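Local coordinates for protein TP_0956 (Treponema pallidum subsp. pallidum, PDB 3U64), which is a tetratricopeptide-repeat lipoprotein that probably acts as the T-component of a TRAP transporter, through protein-protein interactions, at residues Arg256-Leu267 / Ala288-Phe299. Sequence-based numbering, arbitrary orientation.
Sequences RAGFDEALDRAL and ARWLKAHVQDFF. With SO4 (sulfate ion), chain B.
Phe-259 and Phe-299 form a T-shaped pair: the edge of Phe-299 is directed at the face of Phe-259, with centroids 5.0 Å apart and planes at 74°. The opposite face of Phe-259 carries CD1 of Leu-263, so the ring is held between the two. Phe-299 in turn offers a face to Arg-256, whose CB makes a CH-pi contact 3.9 Å from the ring centroid. Beyond that, the arginine chain bends at chi2 (135°), and its guanidinium lies with one face against CG2 of Val-295. Arg-256 NH1 donates to OE1 of Gln-296 at 3.0 Å, meeting the oxygen from above the carbonyl plane. The helical segments 256-267 and 288-293 run roughly antiparallel, their axes approaching to 9.8 Å at 150°, as in the helical hairpins of tetratricopeptide repeats, to whose clan this family belongs. Between them Lys-292 is a knob in the hole formed by Asp-260, Leu-263, Asp-264 and Leu-267. Its aliphatic part lies along Leu-263, with Lys-292 CG 3.6 Å from Leu-263 CD1, and bends at chi3 and chi4 bring the ammonium to two carboxylates. Lys-292 NZ forms salt bridges with OD1 of Asp-260 (3.2 Å) and OD1 of Asp-264 (3.1 Å), approaching each from above its plane. OD2 of Asp-260 also accepts a weak bond from Arg-256 NE, extending the charge network along one side of the hairpin. Deeper in, the small Ala-288 packs its CB against Leu-263, Ala-266 and Leu-267. Outside the pair, Ala-246 of helix 240-250 touches both Phe-259 and Leu-263, and Ile-251 touches Phe-259, Phe-298 and Phe-299.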
loop_
_atom_site.group_PDB
_atom_site.type_symbol
_atom_site.label_atom_id
_atom_site.label_comp_id
_atom_site.label_asym_id
_atom_site.label_seq_id
_atom_site.Cartn_x
_atom_site.Cartn_y
_atom_site.Cartn_z
ATOM N N ARG A 256 15.904 -26.079 -27.346
ATOM C CA ARG A 256 16.552 -24.877 -26.848
ATOM C C ARG A 256 16.667 -23.780 -27.907
ATOM O O ARG A 256 16.492 -22.603 -27.603
ATOM C CB ARG A 256 17.928 -25.197 -26.279
ATOM C CG ARG A 256 18.793 -23.971 -26.179
ATOM C CD ARG A 256 19.507 -23.898 -24.863
ATOM N NE ARG A 256 20.294 -22.677 -24.779
ATOM C CZ ARG A 256 21.293 -22.500 -23.927
ATOM N NH1 ARG A 256 21.625 -23.477 -23.090
ATOM N NH2 ARG A 256 21.961 -21.353 -23.914
ATOM N N ALA A 257 16.969 -24.168 -29.142
ATOM C CA ALA A 257 16.988 -23.230 -30.264
ATOM C C ALA A 257 15.702 -22.408 -30.346
ATOM O O ALA A 257 15.749 -21.185 -30.321
ATOM C CB ALA A 257 17.220 -23.970 -31.570
ATOM N N GLY A 258 14.561 -23.087 -30.444
ATOM C CA GLY A 258 13.263 -22.429 -30.513
ATOM C C GLY A 258 12.938 -21.593 -29.283
ATOM O O GLY A 258 12.425 -20.483 -29.393
ATOM N N PHE A 259 13.243 -22.140 -28.111
ATOM C CA PHE A 259 13.134 -21.423 -26.846
ATOM C C PHE A 259 13.797 -20.034 -26.961
ATOM O O PHE A 259 13.164 -19.010 -26.689
ATOM C CB PHE A 259 13.762 -22.298 -25.743
ATOM C CG PHE A 259 13.865 -21.638 -24.369
ATOM C CD1 PHE A 259 12.901 -21.869 -23.393
ATOM C CD2 PHE A 259 14.962 -20.845 -24.039
ATOM C CE1 PHE A 259 13.009 -21.302 -22.131
ATOM C CE2 PHE A 259 15.075 -20.270 -22.776
ATOM C CZ PHE A 259 14.094 -20.499 -21.820
ATOM N N ASP A 260 15.050 -20.000 -27.406
ATOM C CA ASP A 260 15.805 -18.746 -27.494
ATOM C C ASP A 260 15.211 -17.755 -28.491
ATOM O O ASP A 260 14.969 -16.601 -28.141
ATOM C CB ASP A 260 17.290 -19.001 -27.799
ATOM C CG ASP A 260 18.110 -19.306 -26.542
ATOM O OD1 ASP A 260 17.750 -18.808 -25.450
ATOM O OD2 ASP A 260 19.122 -20.036 -26.651
ATOM N N GLU A 261 14.969 -18.204 -29.720
ATOM C CA GLU A 261 14.303 -17.371 -30.722
ATOM C C GLU A 261 12.990 -16.793 -30.203
ATOM O O GLU A 261 12.718 -15.607 -30.362
ATOM C CB GLU A 261 14.004 -18.174 -31.987
ATOM C CG GLU A 261 15.222 -18.544 -32.820
ATOM C CD GLU A 261 14.861 -19.328 -34.087
ATOM O OE1 GLU A 261 13.658 -19.598 -34.321
ATOM O OE2 GLU A 261 15.789 -19.668 -34.851
ATOM N N ALA A 262 12.160 -17.642 -29.608
ATOM C CA ALA A 262 10.833 -17.213 -29.189
ATOM C C ALA A 262 10.944 -16.083 -28.173
ATOM O O ALA A 262 10.242 -15.063 -28.275
ATOM C CB ALA A 262 10.039 -18.383 -28.626
ATOM N N LEU A 263 11.840 -16.256 -27.206
ATOM C CA LEU A 263 12.042 -15.239 -26.170
ATOM C C LEU A 263 12.698 -13.978 -26.724
ATOM O O LEU A 263 12.449 -12.869 -26.238
ATOM C CB LEU A 263 12.860 -15.792 -25.006
ATOM C CG LEU A 263 12.225 -16.983 -24.282
ATOM C CD1 LEU A 263 13.135 -17.500 -23.161
ATOM C CD2 LEU A 263 10.854 -16.605 -23.741
ATOM N N ASP A 264 13.536 -14.140 -27.739
ATOM C CA ASP A 264 14.101 -12.967 -28.402
ATOM C C ASP A 264 12.985 -12.181 -29.082
ATOM O O ASP A 264 12.985 -10.952 -29.084
ATOM C CB ASP A 264 15.167 -13.361 -29.417
ATOM C CG ASP A 264 16.508 -13.661 -28.768
ATOM O OD1 ASP A 264 16.698 -13.296 -27.589
ATOM O OD2 ASP A 264 17.373 -14.259 -29.442
ATOM N N ARG A 265 12.026 -12.896 -29.653
ATOM C CA ARG A 265 10.857 -12.240 -30.216
ATOM C C ARG A 265 10.012 -11.536 -29.142
ATOM O O ARG A 265 9.606 -10.400 -29.342
ATOM C CB ARG A 265 10.039 -13.214 -31.060
ATOM C CG ARG A 265 10.739 -13.550 -32.367
ATOM C CD ARG A 265 9.857 -14.335 -33.306
ATOM N NE ARG A 265 9.753 -15.731 -32.899
ATOM C CZ ARG A 265 10.207 -16.760 -33.610
ATOM N NH1 ARG A 265 10.794 -16.556 -34.787
ATOM N NH2 ARG A 265 10.063 -17.995 -33.142
ATOM N N ALA A 266 9.784 -12.190 -28.001
ATOM C CA ALA A 266 9.070 -11.547 -26.884
ATOM C C ALA A 266 9.762 -10.262 -26.455
ATOM O O ALA A 266 9.106 -9.271 -26.174
ATOM C CB ALA A 266 8.943 -12.494 -25.683
ATOM N N LEU A 267 11.089 -10.287 -26.408
ATOM C CA LEU A 267 11.871 -9.133 -25.953
ATOM C C LEU A 267 12.094 -8.041 -27.012
ATOM O O LEU A 267 12.557 -6.954 -26.688
ATOM C CB LEU A 267 13.224 -9.599 -25.392
ATOM C CG LEU A 267 13.091 -10.477 -24.136
ATOM C CD1 LEU A 267 14.438 -10.977 -23.638
ATOM C CD2 LEU A 267 12.366 -9.716 -23.043
ATOM N N ALA A 288 10.153 -13.224 -19.551
ATOM C CA ALA A 288 11.011 -13.722 -20.625
ATOM C C ALA A 288 12.498 -13.497 -20.315
ATOM O O ALA A 288 13.324 -14.362 -20.559
ATOM C CB ALA A 288 10.635 -13.058 -21.966
ATOM N N ARG A 289 12.828 -12.338 -19.770
ATOM C CA ARG A 289 14.194 -12.088 -19.312
ATOM C C ARG A 289 14.643 -13.123 -18.271
ATOM O O ARG A 289 15.770 -13.624 -18.323
ATOM C CB ARG A 289 14.297 -10.689 -18.716
ATOM C CG ARG A 289 15.247 -9.769 -19.443
ATOM C CD ARG A 289 14.976 -8.313 -19.086
ATOM N NE ARG A 289 14.270 -7.630 -20.170
ATOM C CZ ARG A 289 13.184 -6.868 -20.020
ATOM N NH1 ARG A 289 12.657 -6.667 -18.817
ATOM N NH2 ARG A 289 12.629 -6.297 -21.079
ATOM N N TRP A 290 13.764 -13.444 -17.326
ATOM C CA TRP A 290 14.088 -14.444 -16.308
ATOM C C TRP A 290 14.297 -15.837 -16.920
ATOM O O TRP A 290 15.245 -16.535 -16.587
ATOM C CB TRP A 290 12.979 -14.495 -15.274
ATOM C CG TRP A 290 13.197 -15.471 -14.180
ATOM C CD1 TRP A 290 13.898 -15.266 -13.028
ATOM C CD2 TRP A 290 12.679 -16.804 -14.103
ATOM N NE1 TRP A 290 13.859 -16.393 -12.244
ATOM C CE2 TRP A 290 13.120 -17.355 -12.883
ATOM C CE3 TRP A 290 11.890 -17.588 -14.952
ATOM C CZ2 TRP A 290 12.800 -18.659 -12.488
ATOM C CZ3 TRP A 290 11.577 -18.889 -14.562
ATOM C CH2 TRP A 290 12.028 -19.409 -13.340
ATOM N N LEU A 291 13.397 -16.233 -17.812
ATOM C CA LEU A 291 13.528 -17.502 -18.513
ATOM C C LEU A 291 14.878 -17.604 -19.215
ATOM O O LEU A 291 15.579 -18.605 -19.065
ATOM C CB LEU A 291 12.385 -17.695 -19.508
ATOM C CG LEU A 291 11.022 -18.054 -18.909
ATOM C CD1 LEU A 291 9.922 -17.944 -19.954
ATOM C CD2 LEU A 291 11.054 -19.459 -18.299
ATOM N N LYS A 292 15.247 -16.567 -19.969
ATOM C CA LYS A 292 16.549 -16.558 -20.636
ATOM C C LYS A 292 17.702 -16.721 -19.637
ATOM O O LYS A 292 18.605 -17.531 -19.856
ATOM C CB LYS A 292 16.753 -15.307 -21.497
ATOM C CG LYS A 292 15.941 -15.303 -22.776
ATOM C CD LYS A 292 16.384 -14.214 -23.709
ATOM C CE LYS A 292 17.575 -14.654 -24.546
ATOM N NZ LYS A 292 17.205 -15.627 -25.624
ATOM N N ALA A 293 17.665 -15.969 -18.539
ATOM C CA ALA A 293 18.724 -16.070 -17.523
ATOM C C ALA A 293 18.818 -17.487 -16.946
ATOM O O ALA A 293 19.903 -17.958 -16.611
ATOM C CB ALA A 293 18.513 -15.048 -16.404
ATOM N N HIS A 294 17.676 -18.160 -16.854
ATOM C CA HIS A 294 17.622 -19.496 -16.279
ATOM C C HIS A 294 17.564 -20.625 -17.303
ATOM O O HIS A 294 17.097 -21.723 -16.995
ATOM C CB HIS A 294 16.428 -19.606 -15.341
ATOM C CG HIS A 294 16.638 -18.916 -14.035
ATOM N ND1 HIS A 294 16.760 -19.599 -12.845
ATOM C CD2 HIS A 294 16.769 -17.605 -13.732
ATOM C CE1 HIS A 294 16.947 -18.738 -11.863
ATOM N NE2 HIS A 294 16.957 -17.520 -12.374
ATOM N N VAL A 295 18.043 -20.369 -18.513
ATOM C CA VAL A 295 17.910 -21.367 -19.573
ATOM C C VAL A 295 18.548 -22.707 -19.178
ATOM O O VAL A 295 18.003 -23.774 -19.466
ATOM C CB VAL A 295 18.496 -20.849 -20.897
ATOM C CG1 VAL A 295 19.945 -20.382 -20.697
ATOM C CG2 VAL A 295 18.369 -21.919 -22.007
ATOM N N GLN A 296 19.677 -22.642 -18.473
ATOM C CA GLN A 296 20.425 -23.833 -18.064
ATOM C C GLN A 296 19.648 -24.763 -17.126
ATOM O O GLN A 296 19.969 -25.954 -17.004
ATOM C CB GLN A 296 21.748 -23.414 -17.411
ATOM C CG GLN A 296 22.704 -22.693 -18.355
ATOM C CD GLN A 296 23.248 -23.617 -19.425
ATOM O OE1 GLN A 296 23.271 -23.273 -20.603
ATOM N NE2 GLN A 296 23.690 -24.806 -19.014
ATOM N N ASP A 297 18.645 -24.205 -16.452
ATOM C CA ASP A 297 17.764 -24.967 -15.574
ATOM C C ASP A 297 16.883 -25.899 -16.383
ATOM O O ASP A 297 16.454 -26.934 -15.886
ATOM C CB ASP A 297 16.840 -24.039 -14.773
ATOM C CG ASP A 297 17.587 -23.134 -13.801
ATOM O OD1 ASP A 297 18.830 -23.012 -13.899
ATOM O OD2 ASP A 297 16.907 -22.531 -12.941
ATOM N N PHE A 298 16.614 -25.525 -17.634
ATOM C CA PHE A 298 15.568 -26.184 -18.413
ATOM C C PHE A 298 16.085 -27.120 -19.506
ATOM O O PHE A 298 15.363 -28.016 -19.944
ATOM C CB PHE A 298 14.585 -25.145 -18.991
ATOM C CG PHE A 298 14.199 -24.090 -18.010
ATOM C CD1 PHE A 298 13.599 -24.435 -16.811
ATOM C CD2 PHE A 298 14.462 -22.754 -18.267
ATOM C CE1 PHE A 298 13.265 -23.475 -15.888
ATOM C CE2 PHE A 298 14.124 -21.777 -17.348
ATOM C CZ PHE A 298 13.527 -22.139 -16.154
ATOM N N PHE A 299 17.329 -26.926 -19.938
ATOM C CA PHE A 299 17.921 -27.793 -20.957
ATOM C C PHE A 299 19.243 -28.445 -20.527
ATOM O O PHE A 299 19.852 -28.042 -19.529
ATOM C CB PHE A 299 18.101 -27.014 -22.258
ATOM C CG PHE A 299 16.842 -26.354 -22.732
ATOM C CD1 PHE A 299 15.911 -27.066 -23.470
ATOM C CD2 PHE A 299 16.577 -25.027 -22.419
ATOM C CE1 PHE A 299 14.738 -26.469 -23.904
ATOM C CE2 PHE A 299 15.405 -24.419 -22.848
ATOM C CZ PHE A 299 14.482 -25.142 -23.592
HETATM S S SO4 B . 14.362 -6.993 -15.253
HETATM O O1 SO4 B . 14.178 -6.872 -16.695
HETATM O O2 SO4 B . 13.871 -5.777 -14.605
HETATM O O3 SO4 B . 13.609 -8.151 -14.783
HETATM O O4 SO4 B . 15.777 -7.181 -14.943
#